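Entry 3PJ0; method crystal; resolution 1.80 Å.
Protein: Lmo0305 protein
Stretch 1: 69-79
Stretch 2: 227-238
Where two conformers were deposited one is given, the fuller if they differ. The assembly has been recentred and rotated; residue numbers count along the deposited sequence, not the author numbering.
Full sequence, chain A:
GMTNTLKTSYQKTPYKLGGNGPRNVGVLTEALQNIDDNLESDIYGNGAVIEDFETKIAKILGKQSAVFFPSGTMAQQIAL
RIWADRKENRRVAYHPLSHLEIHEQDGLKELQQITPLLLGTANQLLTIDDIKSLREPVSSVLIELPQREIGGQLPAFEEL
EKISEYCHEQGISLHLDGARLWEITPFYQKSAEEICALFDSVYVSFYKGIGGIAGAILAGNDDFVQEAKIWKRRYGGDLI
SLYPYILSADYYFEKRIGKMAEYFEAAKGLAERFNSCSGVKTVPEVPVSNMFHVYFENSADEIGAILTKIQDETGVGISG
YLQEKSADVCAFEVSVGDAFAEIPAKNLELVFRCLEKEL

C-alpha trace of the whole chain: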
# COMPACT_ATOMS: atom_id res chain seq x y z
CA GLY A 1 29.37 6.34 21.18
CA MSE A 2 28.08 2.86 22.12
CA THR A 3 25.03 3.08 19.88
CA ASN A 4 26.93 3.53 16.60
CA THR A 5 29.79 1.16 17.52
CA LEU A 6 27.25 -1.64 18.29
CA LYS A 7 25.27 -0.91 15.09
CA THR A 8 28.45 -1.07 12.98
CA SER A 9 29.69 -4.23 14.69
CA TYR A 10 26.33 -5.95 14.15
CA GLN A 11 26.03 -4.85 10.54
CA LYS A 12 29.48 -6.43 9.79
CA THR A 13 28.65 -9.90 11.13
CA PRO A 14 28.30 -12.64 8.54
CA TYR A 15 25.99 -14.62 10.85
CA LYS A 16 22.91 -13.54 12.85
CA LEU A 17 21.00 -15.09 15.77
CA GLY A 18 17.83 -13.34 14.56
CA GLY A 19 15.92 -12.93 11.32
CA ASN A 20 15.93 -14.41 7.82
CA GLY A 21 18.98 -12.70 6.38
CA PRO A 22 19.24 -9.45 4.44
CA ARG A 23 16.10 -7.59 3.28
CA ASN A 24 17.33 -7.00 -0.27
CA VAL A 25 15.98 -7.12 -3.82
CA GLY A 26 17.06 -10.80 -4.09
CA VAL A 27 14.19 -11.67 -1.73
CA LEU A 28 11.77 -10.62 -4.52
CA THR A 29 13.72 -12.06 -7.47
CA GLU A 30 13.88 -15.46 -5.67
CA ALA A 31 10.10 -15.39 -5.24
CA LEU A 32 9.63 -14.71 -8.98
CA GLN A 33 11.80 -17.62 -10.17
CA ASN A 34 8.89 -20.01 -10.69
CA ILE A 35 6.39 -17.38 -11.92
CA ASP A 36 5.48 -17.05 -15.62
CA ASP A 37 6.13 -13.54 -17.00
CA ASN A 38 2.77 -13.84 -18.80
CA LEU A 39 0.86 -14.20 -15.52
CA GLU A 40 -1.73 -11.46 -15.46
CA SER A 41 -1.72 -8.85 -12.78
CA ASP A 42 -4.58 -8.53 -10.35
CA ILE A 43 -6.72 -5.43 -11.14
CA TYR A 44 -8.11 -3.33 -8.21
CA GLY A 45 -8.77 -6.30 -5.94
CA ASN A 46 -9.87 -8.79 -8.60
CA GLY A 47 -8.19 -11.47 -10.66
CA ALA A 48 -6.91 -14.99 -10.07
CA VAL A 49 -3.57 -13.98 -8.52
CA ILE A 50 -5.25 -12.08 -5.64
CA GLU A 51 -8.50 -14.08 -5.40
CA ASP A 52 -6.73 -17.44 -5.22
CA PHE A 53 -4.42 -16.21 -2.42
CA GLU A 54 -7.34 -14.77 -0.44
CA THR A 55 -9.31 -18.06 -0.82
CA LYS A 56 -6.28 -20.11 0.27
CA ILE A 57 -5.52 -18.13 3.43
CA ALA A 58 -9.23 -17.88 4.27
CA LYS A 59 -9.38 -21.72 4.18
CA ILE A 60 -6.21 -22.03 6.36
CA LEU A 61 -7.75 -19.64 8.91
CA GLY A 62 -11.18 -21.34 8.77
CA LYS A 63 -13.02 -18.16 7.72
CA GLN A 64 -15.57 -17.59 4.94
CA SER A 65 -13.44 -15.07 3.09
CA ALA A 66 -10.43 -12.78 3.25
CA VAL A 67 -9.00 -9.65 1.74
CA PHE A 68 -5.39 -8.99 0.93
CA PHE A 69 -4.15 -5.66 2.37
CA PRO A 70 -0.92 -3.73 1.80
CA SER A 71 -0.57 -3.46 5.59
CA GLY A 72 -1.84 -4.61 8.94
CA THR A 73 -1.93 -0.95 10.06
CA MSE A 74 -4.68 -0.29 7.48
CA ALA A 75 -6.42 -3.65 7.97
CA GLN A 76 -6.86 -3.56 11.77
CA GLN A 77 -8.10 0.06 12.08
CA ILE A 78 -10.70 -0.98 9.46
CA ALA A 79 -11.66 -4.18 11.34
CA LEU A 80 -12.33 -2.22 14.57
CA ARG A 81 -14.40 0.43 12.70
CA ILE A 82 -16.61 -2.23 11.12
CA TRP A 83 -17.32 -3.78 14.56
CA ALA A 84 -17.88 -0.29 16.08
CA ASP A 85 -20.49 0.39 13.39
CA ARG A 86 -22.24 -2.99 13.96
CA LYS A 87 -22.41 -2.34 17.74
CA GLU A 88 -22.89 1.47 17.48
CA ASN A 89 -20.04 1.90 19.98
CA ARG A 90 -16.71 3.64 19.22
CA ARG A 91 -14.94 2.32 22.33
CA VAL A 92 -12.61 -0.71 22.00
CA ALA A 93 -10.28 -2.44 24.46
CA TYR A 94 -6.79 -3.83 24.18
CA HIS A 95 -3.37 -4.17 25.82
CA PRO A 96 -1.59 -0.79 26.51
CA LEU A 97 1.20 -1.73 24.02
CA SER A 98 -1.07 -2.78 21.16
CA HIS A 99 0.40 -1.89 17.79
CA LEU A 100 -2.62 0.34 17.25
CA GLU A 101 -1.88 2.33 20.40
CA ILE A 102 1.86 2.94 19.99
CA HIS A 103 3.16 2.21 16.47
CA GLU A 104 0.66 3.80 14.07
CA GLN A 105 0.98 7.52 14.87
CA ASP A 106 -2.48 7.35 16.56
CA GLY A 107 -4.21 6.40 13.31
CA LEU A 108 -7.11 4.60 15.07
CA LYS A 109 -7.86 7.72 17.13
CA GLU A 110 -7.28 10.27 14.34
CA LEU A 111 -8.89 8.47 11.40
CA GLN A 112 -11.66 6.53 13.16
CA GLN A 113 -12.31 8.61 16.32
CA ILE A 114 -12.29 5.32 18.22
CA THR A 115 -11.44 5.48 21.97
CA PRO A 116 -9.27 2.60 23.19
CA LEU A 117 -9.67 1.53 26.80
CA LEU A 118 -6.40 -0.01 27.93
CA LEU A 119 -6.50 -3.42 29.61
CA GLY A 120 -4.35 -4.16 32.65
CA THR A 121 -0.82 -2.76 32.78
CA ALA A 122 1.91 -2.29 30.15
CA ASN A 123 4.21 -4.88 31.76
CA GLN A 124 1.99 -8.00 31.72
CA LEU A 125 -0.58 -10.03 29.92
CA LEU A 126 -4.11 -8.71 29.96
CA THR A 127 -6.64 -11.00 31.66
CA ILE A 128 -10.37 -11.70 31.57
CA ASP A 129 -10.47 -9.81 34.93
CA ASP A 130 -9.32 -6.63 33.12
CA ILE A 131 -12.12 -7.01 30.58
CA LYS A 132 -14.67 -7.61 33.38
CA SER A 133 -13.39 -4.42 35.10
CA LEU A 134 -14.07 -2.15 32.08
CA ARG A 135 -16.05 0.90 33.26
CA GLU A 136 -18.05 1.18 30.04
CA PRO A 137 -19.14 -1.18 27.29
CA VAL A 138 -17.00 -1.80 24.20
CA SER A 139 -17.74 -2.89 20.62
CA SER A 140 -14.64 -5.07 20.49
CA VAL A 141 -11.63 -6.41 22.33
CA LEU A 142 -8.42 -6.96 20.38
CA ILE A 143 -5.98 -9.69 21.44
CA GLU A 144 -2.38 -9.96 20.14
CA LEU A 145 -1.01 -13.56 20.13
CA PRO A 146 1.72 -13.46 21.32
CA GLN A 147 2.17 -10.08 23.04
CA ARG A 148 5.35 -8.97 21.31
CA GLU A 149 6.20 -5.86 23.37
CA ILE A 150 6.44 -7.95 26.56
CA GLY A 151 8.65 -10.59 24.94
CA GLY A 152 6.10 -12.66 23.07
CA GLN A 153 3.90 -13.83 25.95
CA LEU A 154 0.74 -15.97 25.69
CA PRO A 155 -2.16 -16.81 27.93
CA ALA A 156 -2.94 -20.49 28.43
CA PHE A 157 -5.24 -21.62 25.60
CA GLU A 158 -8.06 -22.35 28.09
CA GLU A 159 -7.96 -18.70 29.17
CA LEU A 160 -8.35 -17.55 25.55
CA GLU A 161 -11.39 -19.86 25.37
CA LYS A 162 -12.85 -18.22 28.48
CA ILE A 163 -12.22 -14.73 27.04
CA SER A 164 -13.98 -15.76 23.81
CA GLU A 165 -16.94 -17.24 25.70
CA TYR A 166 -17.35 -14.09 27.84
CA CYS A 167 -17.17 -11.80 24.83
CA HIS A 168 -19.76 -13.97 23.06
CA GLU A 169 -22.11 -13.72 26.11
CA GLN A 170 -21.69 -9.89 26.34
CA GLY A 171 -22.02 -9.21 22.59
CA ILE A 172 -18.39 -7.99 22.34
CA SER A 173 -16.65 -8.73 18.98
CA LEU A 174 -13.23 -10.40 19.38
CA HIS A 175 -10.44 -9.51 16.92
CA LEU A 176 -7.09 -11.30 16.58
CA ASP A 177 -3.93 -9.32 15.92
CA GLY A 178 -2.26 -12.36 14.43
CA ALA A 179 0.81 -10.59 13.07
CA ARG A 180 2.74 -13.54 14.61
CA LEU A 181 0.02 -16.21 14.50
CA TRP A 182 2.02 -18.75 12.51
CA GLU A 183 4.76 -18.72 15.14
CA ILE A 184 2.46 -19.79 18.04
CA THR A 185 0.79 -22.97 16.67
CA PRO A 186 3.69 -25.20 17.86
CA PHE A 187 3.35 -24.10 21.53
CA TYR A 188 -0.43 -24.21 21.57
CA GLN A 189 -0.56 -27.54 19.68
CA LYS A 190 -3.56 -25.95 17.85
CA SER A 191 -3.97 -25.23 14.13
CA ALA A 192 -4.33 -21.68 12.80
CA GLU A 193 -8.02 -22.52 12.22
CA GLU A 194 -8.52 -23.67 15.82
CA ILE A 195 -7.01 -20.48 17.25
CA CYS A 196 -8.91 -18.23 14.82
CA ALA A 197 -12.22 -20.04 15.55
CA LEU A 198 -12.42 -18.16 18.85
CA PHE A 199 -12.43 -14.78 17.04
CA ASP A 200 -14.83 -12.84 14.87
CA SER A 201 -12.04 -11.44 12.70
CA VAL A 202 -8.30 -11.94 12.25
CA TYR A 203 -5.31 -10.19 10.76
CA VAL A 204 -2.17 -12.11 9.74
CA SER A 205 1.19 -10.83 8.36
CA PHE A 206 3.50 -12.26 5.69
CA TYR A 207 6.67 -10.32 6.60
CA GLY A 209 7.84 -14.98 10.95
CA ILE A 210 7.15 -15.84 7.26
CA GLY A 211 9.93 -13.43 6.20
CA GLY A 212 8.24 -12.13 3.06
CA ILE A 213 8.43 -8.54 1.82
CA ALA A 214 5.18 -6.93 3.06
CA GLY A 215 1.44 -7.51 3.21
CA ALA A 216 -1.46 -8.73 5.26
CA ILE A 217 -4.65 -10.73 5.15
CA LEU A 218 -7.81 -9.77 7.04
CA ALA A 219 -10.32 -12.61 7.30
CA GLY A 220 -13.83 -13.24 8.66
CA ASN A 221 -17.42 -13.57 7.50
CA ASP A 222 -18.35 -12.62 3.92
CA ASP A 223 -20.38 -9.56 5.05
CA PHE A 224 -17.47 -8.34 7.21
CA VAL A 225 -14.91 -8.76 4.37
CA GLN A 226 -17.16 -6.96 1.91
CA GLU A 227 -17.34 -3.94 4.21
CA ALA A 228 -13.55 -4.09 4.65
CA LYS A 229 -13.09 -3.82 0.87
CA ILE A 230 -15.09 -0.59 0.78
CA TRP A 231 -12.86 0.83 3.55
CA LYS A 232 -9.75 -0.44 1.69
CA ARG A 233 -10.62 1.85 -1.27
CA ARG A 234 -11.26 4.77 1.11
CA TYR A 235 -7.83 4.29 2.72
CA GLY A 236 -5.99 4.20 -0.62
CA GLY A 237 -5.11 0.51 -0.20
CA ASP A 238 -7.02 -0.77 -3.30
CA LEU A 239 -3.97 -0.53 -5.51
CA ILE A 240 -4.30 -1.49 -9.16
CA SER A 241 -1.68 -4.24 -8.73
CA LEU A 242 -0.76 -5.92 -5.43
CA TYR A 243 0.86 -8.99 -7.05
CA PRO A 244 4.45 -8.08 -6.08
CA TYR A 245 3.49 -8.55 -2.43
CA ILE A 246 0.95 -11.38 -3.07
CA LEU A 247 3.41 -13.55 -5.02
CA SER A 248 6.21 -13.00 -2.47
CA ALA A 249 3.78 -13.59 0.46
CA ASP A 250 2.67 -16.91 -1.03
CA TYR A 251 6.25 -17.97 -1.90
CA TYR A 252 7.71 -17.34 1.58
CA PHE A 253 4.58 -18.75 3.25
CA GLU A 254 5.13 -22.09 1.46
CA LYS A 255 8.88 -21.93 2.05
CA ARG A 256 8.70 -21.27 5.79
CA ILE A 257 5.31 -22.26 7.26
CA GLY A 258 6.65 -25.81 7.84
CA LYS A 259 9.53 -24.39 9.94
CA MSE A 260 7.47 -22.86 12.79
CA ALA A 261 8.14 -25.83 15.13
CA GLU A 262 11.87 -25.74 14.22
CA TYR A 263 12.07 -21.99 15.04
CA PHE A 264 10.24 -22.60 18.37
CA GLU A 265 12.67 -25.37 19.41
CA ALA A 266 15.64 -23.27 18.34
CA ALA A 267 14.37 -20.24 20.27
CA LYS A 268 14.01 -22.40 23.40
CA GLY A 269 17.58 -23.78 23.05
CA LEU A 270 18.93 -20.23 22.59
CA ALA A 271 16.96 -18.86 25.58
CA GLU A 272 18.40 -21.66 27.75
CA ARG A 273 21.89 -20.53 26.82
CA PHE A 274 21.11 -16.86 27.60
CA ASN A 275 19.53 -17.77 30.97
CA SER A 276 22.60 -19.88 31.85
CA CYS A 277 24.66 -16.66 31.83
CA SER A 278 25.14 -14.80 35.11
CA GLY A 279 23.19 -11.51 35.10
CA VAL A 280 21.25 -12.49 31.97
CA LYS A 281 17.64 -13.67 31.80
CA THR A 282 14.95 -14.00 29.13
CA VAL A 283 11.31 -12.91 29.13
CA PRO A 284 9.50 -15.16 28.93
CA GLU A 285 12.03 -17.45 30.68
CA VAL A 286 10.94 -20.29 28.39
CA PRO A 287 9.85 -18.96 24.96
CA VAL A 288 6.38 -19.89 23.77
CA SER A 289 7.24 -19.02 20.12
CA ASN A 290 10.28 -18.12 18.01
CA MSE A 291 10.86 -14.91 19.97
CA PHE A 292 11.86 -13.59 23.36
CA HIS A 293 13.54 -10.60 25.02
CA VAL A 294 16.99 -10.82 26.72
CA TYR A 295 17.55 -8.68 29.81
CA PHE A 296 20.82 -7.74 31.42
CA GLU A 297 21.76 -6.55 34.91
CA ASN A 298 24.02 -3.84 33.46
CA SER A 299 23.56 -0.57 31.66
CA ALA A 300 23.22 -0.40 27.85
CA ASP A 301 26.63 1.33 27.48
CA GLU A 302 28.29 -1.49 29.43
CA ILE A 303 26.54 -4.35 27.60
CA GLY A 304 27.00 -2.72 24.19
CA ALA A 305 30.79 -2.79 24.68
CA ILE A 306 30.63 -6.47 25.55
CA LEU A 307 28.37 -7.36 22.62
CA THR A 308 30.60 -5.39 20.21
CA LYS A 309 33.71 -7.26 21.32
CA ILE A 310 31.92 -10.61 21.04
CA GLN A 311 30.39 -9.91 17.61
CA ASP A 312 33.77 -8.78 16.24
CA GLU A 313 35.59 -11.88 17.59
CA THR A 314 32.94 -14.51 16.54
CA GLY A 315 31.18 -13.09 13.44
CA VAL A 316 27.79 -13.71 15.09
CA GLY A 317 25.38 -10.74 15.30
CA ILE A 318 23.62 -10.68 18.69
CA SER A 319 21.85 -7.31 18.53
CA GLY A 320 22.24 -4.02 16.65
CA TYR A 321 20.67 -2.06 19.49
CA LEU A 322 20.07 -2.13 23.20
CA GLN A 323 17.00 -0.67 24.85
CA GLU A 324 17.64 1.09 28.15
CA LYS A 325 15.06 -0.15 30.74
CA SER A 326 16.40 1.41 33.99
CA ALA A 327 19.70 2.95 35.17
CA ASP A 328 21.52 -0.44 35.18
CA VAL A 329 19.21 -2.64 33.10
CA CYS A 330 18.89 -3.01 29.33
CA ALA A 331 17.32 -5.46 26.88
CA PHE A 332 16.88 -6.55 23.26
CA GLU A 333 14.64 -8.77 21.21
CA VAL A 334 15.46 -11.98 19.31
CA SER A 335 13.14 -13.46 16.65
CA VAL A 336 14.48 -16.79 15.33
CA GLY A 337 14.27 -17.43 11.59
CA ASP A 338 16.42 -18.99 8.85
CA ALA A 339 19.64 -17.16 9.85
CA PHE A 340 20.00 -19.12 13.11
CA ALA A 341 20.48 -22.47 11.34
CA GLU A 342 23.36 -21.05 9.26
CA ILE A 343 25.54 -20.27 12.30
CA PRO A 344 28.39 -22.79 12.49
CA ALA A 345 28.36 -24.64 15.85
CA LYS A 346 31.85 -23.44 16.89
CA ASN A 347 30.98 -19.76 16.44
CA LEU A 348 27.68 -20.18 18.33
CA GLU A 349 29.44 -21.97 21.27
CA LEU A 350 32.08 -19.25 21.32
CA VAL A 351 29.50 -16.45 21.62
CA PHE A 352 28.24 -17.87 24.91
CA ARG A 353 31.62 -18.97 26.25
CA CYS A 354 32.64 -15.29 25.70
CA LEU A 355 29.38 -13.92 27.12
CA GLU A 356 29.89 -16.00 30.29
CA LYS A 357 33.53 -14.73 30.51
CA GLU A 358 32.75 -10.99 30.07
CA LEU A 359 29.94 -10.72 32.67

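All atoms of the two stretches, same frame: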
# COMPACT_ATOMS: atom_id res chain seq x y z
N PHE A 69 -4.46 -7.06 2.08
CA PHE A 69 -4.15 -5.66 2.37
C PHE A 69 -2.67 -5.31 2.27
O PHE A 69 -1.83 -6.12 2.61
CB PHE A 69 -4.57 -5.34 3.81
CG PHE A 69 -6.01 -4.89 3.98
CD1 PHE A 69 -6.36 -3.55 3.77
CD2 PHE A 69 -7.01 -5.78 4.37
CE1 PHE A 69 -7.68 -3.13 3.93
CE2 PHE A 69 -8.36 -5.33 4.58
CZ PHE A 69 -8.67 -4.02 4.34
N PRO A 70 -2.34 -4.09 1.81
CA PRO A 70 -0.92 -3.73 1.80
C PRO A 70 -0.29 -3.75 3.19
O PRO A 70 0.91 -3.99 3.32
CB PRO A 70 -0.91 -2.31 1.22
CG PRO A 70 -2.34 -1.81 1.34
CD PRO A 70 -3.19 -3.00 1.26
N SER A 71 -1.08 -3.48 4.23
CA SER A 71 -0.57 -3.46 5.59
C SER A 71 -1.59 -3.84 6.64
O SER A 71 -2.82 -3.69 6.45
CB SER A 71 -0.08 -2.03 5.92
OG SER A 71 -1.17 -1.17 6.07
N GLY A 72 -1.06 -4.33 7.76
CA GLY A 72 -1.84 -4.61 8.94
C GLY A 72 -2.32 -3.32 9.59
O GLY A 72 -3.38 -3.32 10.20
N THR A 73 -1.53 -2.24 9.51
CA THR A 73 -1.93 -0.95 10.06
C THR A 73 -3.29 -0.53 9.46
O THR A 73 -4.22 -0.20 10.18
CB THR A 73 -0.85 0.11 9.84
OG1 THR A 73 0.32 -0.28 10.58
CG2 THR A 73 -1.33 1.52 10.33
N MSE A 74 -3.40 -0.56 8.14
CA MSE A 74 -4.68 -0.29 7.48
C MSE A 74 -5.76 -1.30 7.88
O MSE A 74 -6.90 -0.95 8.25
CB MSE A 74 -4.47 -0.42 5.95
CG MSE A 74 -5.65 0.00 5.16
SE MSE A 74 -5.26 -0.02 3.28
CE MSE A 74 -3.87 1.36 3.23
N ALA A 75 -5.42 -2.58 7.80
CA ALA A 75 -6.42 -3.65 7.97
C ALA A 75 -7.10 -3.69 9.33
O ALA A 75 -8.32 -3.88 9.40
CB ALA A 75 -5.80 -4.99 7.65
N GLN A 76 -6.33 -3.45 10.39
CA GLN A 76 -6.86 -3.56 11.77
C GLN A 76 -7.69 -2.34 12.20
O GLN A 76 -8.70 -2.53 12.86
CB GLN A 76 -5.76 -3.88 12.76
CG GLN A 76 -5.17 -5.24 12.51
CD GLN A 76 -4.51 -5.80 13.75
OE1 GLN A 76 -4.97 -6.79 14.32
NE2 GLN A 76 -3.46 -5.12 14.22
N GLN A 77 -7.27 -1.13 11.83
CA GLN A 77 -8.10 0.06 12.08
C GLN A 77 -9.49 -0.14 11.42
O GLN A 77 -10.54 0.21 12.00
CB GLN A 77 -7.46 1.28 11.45
CG GLN A 77 -6.23 1.78 12.12
CD GLN A 77 -5.73 2.98 11.36
OE1 GLN A 77 -6.54 3.76 10.83
NE2 GLN A 77 -4.39 3.16 11.32
N ILE A 78 -9.47 -0.67 10.20
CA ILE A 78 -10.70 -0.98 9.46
C ILE A 78 -11.55 -2.05 10.16
O ILE A 78 -12.78 -1.88 10.29
CB ILE A 78 -10.38 -1.40 7.99
CG1 ILE A 78 -9.87 -0.19 7.23
CG2 ILE A 78 -11.62 -2.03 7.26
CD1 ILE A 78 -9.25 -0.53 5.83
N ALA A 79 -10.92 -3.12 10.66
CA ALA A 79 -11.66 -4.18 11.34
C ALA A 79 -12.42 -3.59 12.54
O ALA A 79 -13.62 -3.85 12.70
CB ALA A 79 -10.69 -5.34 11.80
N GLU A 227 -17.44 -5.28 3.66
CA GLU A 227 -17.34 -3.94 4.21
C GLU A 227 -15.89 -3.51 4.25
O GLU A 227 -15.59 -2.35 3.99
CB GLU A 227 -17.92 -3.82 5.64
CG GLU A 227 -19.43 -3.94 5.72
CD GLU A 227 -19.93 -3.67 7.14
OE1 GLU A 227 -19.61 -2.60 7.71
OE2 GLU A 227 -20.63 -4.54 7.66
N ALA A 228 -14.98 -4.42 4.58
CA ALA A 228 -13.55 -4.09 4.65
C ALA A 228 -13.01 -3.64 3.29
O ALA A 228 -12.13 -2.79 3.24
CB ALA A 228 -12.72 -5.24 5.23
N LYS A 229 -13.54 -4.19 2.21
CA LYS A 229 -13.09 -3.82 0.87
C LYS A 229 -13.50 -2.40 0.51
O LYS A 229 -12.75 -1.69 -0.18
CB LYS A 229 -13.57 -4.84 -0.17
CG LYS A 229 -12.90 -6.19 -0.03
CD LYS A 229 -13.21 -7.10 -1.20
CE LYS A 229 -12.63 -8.48 -1.02
NZ LYS A 229 -12.80 -9.30 -2.28
N ILE A 230 -14.66 -1.97 0.98
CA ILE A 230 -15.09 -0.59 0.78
C ILE A 230 -14.11 0.36 1.51
O ILE A 230 -13.64 1.33 0.93
CB ILE A 230 -16.51 -0.34 1.26
CG1 ILE A 230 -17.48 -1.22 0.46
CG2 ILE A 230 -16.86 1.15 1.12
CD1 ILE A 230 -18.94 -1.04 0.84
N TRP A 231 -13.79 0.04 2.76
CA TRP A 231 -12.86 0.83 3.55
C TRP A 231 -11.47 0.81 2.93
O TRP A 231 -10.75 1.80 2.97
CB TRP A 231 -12.79 0.36 5.02
CG TRP A 231 -13.94 0.82 5.87
CD1 TRP A 231 -14.96 0.06 6.35
CD2 TRP A 231 -14.17 2.15 6.34
NE1 TRP A 231 -15.83 0.86 7.08
CE2 TRP A 231 -15.34 2.14 7.11
CE3 TRP A 231 -13.46 3.36 6.22
CZ2 TRP A 231 -15.86 3.30 7.73
CZ3 TRP A 231 -13.98 4.50 6.83
CH2 TRP A 231 -15.16 4.46 7.57
N LYS A 232 -11.06 -0.33 2.36
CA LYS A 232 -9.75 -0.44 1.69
C LYS A 232 -9.60 0.64 0.58
O LYS A 232 -8.54 1.28 0.46
CB LYS A 232 -9.50 -1.84 1.10
CG LYS A 232 -8.05 -2.03 0.58
CD LYS A 232 -7.65 -3.49 0.25
CE LYS A 232 -8.25 -3.98 -1.04
NZ LYS A 232 -7.76 -5.34 -1.42
N ARG A 233 -10.64 0.82 -0.23
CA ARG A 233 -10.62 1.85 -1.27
C ARG A 233 -10.53 3.25 -0.66
O ARG A 233 -9.76 4.09 -1.11
CB ARG A 233 -11.77 1.72 -2.23
CG ARG A 233 -11.88 2.91 -3.19
CD ARG A 233 -12.12 2.47 -4.59
NE ARG A 233 -10.91 1.91 -5.17
CZ ARG A 233 -9.96 2.62 -5.79
NH1 ARG A 233 -10.05 3.93 -5.97
NH2 ARG A 233 -8.88 2.00 -6.26
N ARG A 234 -11.29 3.48 0.41
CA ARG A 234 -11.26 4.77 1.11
C ARG A 234 -9.85 5.11 1.64
O ARG A 234 -9.39 6.27 1.56
CB ARG A 234 -12.25 4.75 2.29
CG ARG A 234 -13.72 4.73 1.85
CD ARG A 234 -14.63 4.66 3.06
NE ARG A 234 -16.03 4.69 2.68
CZ ARG A 234 -17.06 4.45 3.49
NH1 ARG A 234 -16.88 4.14 4.78
NH2 ARG A 234 -18.31 4.52 3.00
N TYR A 235 -9.18 4.09 2.16
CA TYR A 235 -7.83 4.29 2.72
C TYR A 235 -6.72 4.39 1.66
O TYR A 235 -5.54 4.62 1.98
CB TYR A 235 -7.48 3.12 3.67
CG TYR A 235 -7.81 3.35 5.14
CD1 TYR A 235 -9.11 3.23 5.63
CD2 TYR A 235 -6.78 3.61 6.05
CE1 TYR A 235 -9.39 3.41 6.98
CE2 TYR A 235 -7.06 3.79 7.44
CZ TYR A 235 -8.35 3.68 7.88
OH TYR A 235 -8.62 3.84 9.23
N GLY A 236 -7.05 4.20 0.39
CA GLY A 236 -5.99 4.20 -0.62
C GLY A 236 -5.15 2.95 -0.63
O GLY A 236 -3.98 2.98 -1.04
N GLY A 237 -5.74 1.84 -0.17
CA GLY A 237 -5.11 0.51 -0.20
C GLY A 237 -5.53 -0.39 -1.38
O GLY A 237 -4.95 -1.46 -1.59
N ASP A 238 -6.53 0.04 -2.17
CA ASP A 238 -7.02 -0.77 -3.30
C ASP A 238 -6.15 -0.44 -4.50
O ASP A 238 -6.58 0.19 -5.46
CB ASP A 238 -8.50 -0.46 -3.57
CG ASP A 238 -9.12 -1.35 -4.61
OD1 ASP A 238 -8.74 -2.55 -4.75
OD2 ASP A 238 -10.04 -0.85 -5.31

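Residues that touch across the stretches 69-79 and 227-238 are at least 150 positions apart in sequence, yet the two stretches bury 504 Å² between them, mostly through apolar side chains. The helix of the first stretch, 72-79, crosses the helical part of the second at 127° between N-to-C directions, with axes 9.9 Å apart at closest approach.

At the start of stretch 1, the CA-to-CB bond of Phe 69 points sideways, but the ring swings in against the second helix. The aliphatic part of Lys 232 lies over one face of this ring: Lys 232 CD sits 4.0 Å from the centroid of the Phe 69 ring, a CH-pi contact, and Phe 69 CE1 is 3.5 Å from Lys 232 CG. The ammonium group, Lys 232 NZ, lies almost on the ring normal but 5.7 Å from the centroid of the Phe 69 ring, so any cation-pi attraction is at most weak. One turn earlier in the second helix, Phe 69 CZ packs 4.3 Å from Ala 228 CB. Pro 70 follows, its CD 3.7 Å from Gly 237 O.

Ser 71 does not touch stretch 2 but caps the helix that follows. Ser 71 OG, at the N-cap position, accepts a hydrogen bond from Met 74 N at 3.1 Å, satisfying an amide of the first turn.

Met 74, present as selenomethionine, extends its side chain into the region where the second helix gives way to a Schellman motif. There Gly 236 adopts positive phi, and Gly 237 N bonds back to Lys 232 O at 2.9 Å. The selenium rests directly on the following glycine, with Met 74 SE 3.5 Å from Gly 237 CA, and also meets Tyr 235, with Met 74 SE 3.9 Å from Tyr 235 CB. This close fit depends on the bare backbone of Gly 237: an ideal CB there would lie 2.2 Å from Met 74 SE, a clash.

One turn on, Gln 77 makes the single hydrogen bond across the interface. Tyr 235 OH donates to Gln 77 OE1 at 2.6 Å, a short bond with the acceptor near the plane of the tyrosine ring.

Ile 78 completes the contact, inserting between several residues of the second stretch. Ile 78 CG2 lies 3.5 Å from Trp 231 CB and 4.0 Å from Ala 228 CB, while Ile 78 CG1 approaches Tyr 235 CE1 at 3.6 Å. Ile 78 CD1 adds an off-centre CH-pi contact, 4.3 Å from the centroid of the Tyr 235 ring.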